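Local structure of hypothetical membrane spanning protein (Vibrio fischeri, 4RCK) at residues L27-E33 with D45-V50. The protein is of unknown function but carries a BatA-type von Willebrand factor A domain that binds magnesium and probably serves as a metal-dependent interaction module of a membrane protein. Sequence-based numbering, arbitrary orientation.
Sequences LSGSMAE and DRLTAV. With MG (magnesium ion), chain C.
The DxSxS portion of a MIDAS motif, characteristic of von Willebrand A domains, is joined here to the start of helix 46-60. After L27 and an extended S28 (psi 155°), residues 29-32 make a 3-10 turn, with M31 N to S28 O at 2.8 Å and A32 N to G29 O at 3.2 Å; E33 then returns to extended geometry. CA atoms pair M31 with R46 (5.2 Å) and E33 with D45 (5.1 Å). In this register two amides of the first helical turn, which have no preceding helical carbonyl to bond to, find acceptors in the loop: R46 N donates to E33 O (3.0 Å, 137° at hydrogen) and L47 N to M31 O (3.3 Å, 148°). D45, the N-cap, satisfies the third, its OD1 (chi1 p) accepting from T48 N at 3.0 Å and T48 OG1 at 2.6 Å. D45 CA adds a C-H...O contact to E33 O (3.2 Å). Selenomethionine M31, all-m, curls its CE to 3.8 Å from V50 CG2, and L27 CD2 meets L47 CD1 at 3.7 Å. The nearly extended R46 side chain (m, t, t) passes with one guanidinium face under E33 CB and reaches NH2 to 3.1 Å from S30 O; its NH1 forms a salt bridge with D35. S28 OG (2.5 Å) and S30 OG (2.2 Å), both p, ligate magnesium; S30 OG also hydrogen-bonds D132 of the second subunit. Two helix-end amides are thus satisfied by loop carbonyls and the third by the N-cap carboxylate, while the serine hydroxyls point to the metal: the chemistry implies a metal-bearing loop tied through its backbone to the helix N-terminus.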
loop_
_atom_site.group_PDB
_atom_site.type_symbol
_atom_site.label_atom_id
_atom_site.label_comp_id
_atom_site.label_asym_id
_atom_site.label_seq_id
_atom_site.Cartn_x
_atom_site.Cartn_y
_atom_site.Cartn_z
ATOM N N LEU A 27 -17.090 14.853 -14.548
ATOM C CA LEU A 27 -18.412 14.256 -14.727
ATOM C C LEU A 27 -19.475 15.293 -15.102
ATOM O O LEU A 27 -20.675 15.001 -15.076
ATOM C CB LEU A 27 -18.846 13.514 -13.461
ATOM C CG LEU A 27 -18.306 12.099 -13.246
ATOM C CD1 LEU A 27 -19.084 11.401 -12.140
ATOM C CD2 LEU A 27 -18.355 11.285 -14.534
ATOM N N SER A 28 -19.031 16.497 -15.459
ATOM C CA SER A 28 -19.946 17.585 -15.804
ATOM C C SER A 28 -20.833 17.203 -16.976
ATOM O O SER A 28 -20.468 16.357 -17.789
ATOM C CB SER A 28 -19.178 18.866 -16.137
ATOM O OG SER A 28 -18.561 18.783 -17.409
ATOM N N GLY A 29 -21.994 17.844 -17.056
ATOM C CA GLY A 29 -22.999 17.507 -18.049
ATOM C C GLY A 29 -22.518 17.559 -19.489
ATOM O O GLY A 29 -23.105 16.920 -20.363
ATOM N N SER A 30 -21.449 18.315 -19.735
ATOM C CA SER A 30 -20.873 18.434 -21.075
ATOM C C SER A 30 -20.198 17.137 -21.526
ATOM O O SER A 30 -19.886 16.966 -22.708
ATOM C CB SER A 30 -19.874 19.598 -21.126
ATOM O OG SER A 30 -19.030 19.628 -19.984
HETATM N N MSE A 31 -19.988 16.226 -20.580
HETATM C CA MSE A 31 -19.373 14.933 -20.867
HETATM C C MSE A 31 -20.327 13.994 -21.597
HETATM O O MSE A 31 -19.927 12.912 -22.028
HETATM C CB MSE A 31 -18.897 14.264 -19.575
HETATM C CG MSE A 31 -17.699 14.926 -18.916
HETATM SE SE MSE A 31 -16.040 14.630 -19.895
HETATM C CE MSE A 31 -15.987 12.680 -19.812
ATOM N N ALA A 32 -21.587 14.396 -21.724
ATOM C CA ALA A 32 -22.585 13.564 -22.392
ATOM C C ALA A 32 -22.553 13.779 -23.902
ATOM O O ALA A 32 -23.220 13.070 -24.655
ATOM C CB ALA A 32 -23.974 13.854 -21.843
ATOM N N GLU A 33 -21.774 14.766 -24.331
ATOM C CA GLU A 33 -21.582 15.040 -25.747
ATOM C C GLU A 33 -20.863 13.889 -26.437
ATOM O O GLU A 33 -19.924 13.320 -25.892
ATOM C CB GLU A 33 -20.797 16.343 -25.938
ATOM C CG GLU A 33 -20.614 16.748 -27.388
ATOM C CD GLU A 33 -21.787 17.539 -27.926
ATOM O OE1 GLU A 33 -22.670 17.923 -27.127
ATOM O OE2 GLU A 33 -21.817 17.793 -29.148
ATOM N N ASP A 45 -20.365 8.995 -26.704
ATOM C CA ASP A 45 -20.191 10.118 -25.784
ATOM C C ASP A 45 -18.873 10.044 -25.016
ATOM O O ASP A 45 -18.239 8.989 -24.940
ATOM C CB ASP A 45 -21.365 10.199 -24.806
ATOM C CG ASP A 45 -21.545 8.928 -24.005
ATOM O OD1 ASP A 45 -20.840 8.761 -22.988
ATOM O OD2 ASP A 45 -22.400 8.098 -24.383
ATOM N N ARG A 46 -18.470 11.178 -24.449
ATOM C CA ARG A 46 -17.155 11.325 -23.834
ATOM C C ARG A 46 -16.946 10.410 -22.632
ATOM O O ARG A 46 -15.891 9.795 -22.501
ATOM C CB ARG A 46 -16.930 12.782 -23.422
ATOM C CG ARG A 46 -16.799 13.744 -24.595
ATOM C CD ARG A 46 -16.864 15.194 -24.139
ATOM N NE ARG A 46 -16.674 16.127 -25.248
ATOM C CZ ARG A 46 -16.864 17.440 -25.163
ATOM N NH1 ARG A 46 -16.665 18.211 -26.225
ATOM N NH2 ARG A 46 -17.258 17.984 -24.020
ATOM N N LEU A 47 -17.946 10.318 -21.761
ATOM C CA LEU A 47 -17.829 9.495 -20.561
ATOM C C LEU A 47 -17.659 8.019 -20.909
ATOM O O LEU A 47 -16.924 7.296 -20.236
ATOM C CB LEU A 47 -19.047 9.678 -19.654
ATOM C CG LEU A 47 -19.035 8.841 -18.372
ATOM C CD1 LEU A 47 -17.805 9.161 -17.534
ATOM C CD2 LEU A 47 -20.307 9.045 -17.563
ATOM N N THR A 48 -18.334 7.579 -21.966
ATOM C CA THR A 48 -18.231 6.193 -22.406
ATOM C C THR A 48 -16.813 5.873 -22.865
ATOM O O THR A 48 -16.248 4.846 -22.487
ATOM C CB THR A 48 -19.210 5.882 -23.551
ATOM O OG1 THR A 48 -20.542 6.220 -23.150
ATOM C CG2 THR A 48 -19.150 4.406 -23.908
ATOM N N ALA A 49 -16.247 6.757 -23.681
ATOM C CA ALA A 49 -14.882 6.592 -24.165
ATOM C C ALA A 49 -13.900 6.577 -23.001
ATOM O O ALA A 49 -12.965 5.777 -22.972
ATOM C CB ALA A 49 -14.528 7.698 -25.145
ATOM N N VAL A 50 -14.131 7.464 -22.040
ATOM C CA VAL A 50 -13.295 7.556 -20.850
ATOM C C VAL A 50 -13.358 6.280 -20.022
ATOM O O VAL A 50 -12.321 5.744 -19.626
ATOM C CB VAL A 50 -13.708 8.748 -19.976
ATOM C CG1 VAL A 50 -13.021 8.682 -18.620
ATOM C CG2 VAL A 50 -13.392 10.048 -20.691
HETATM MG MG MG C . -18.122 21.015 -18.570
#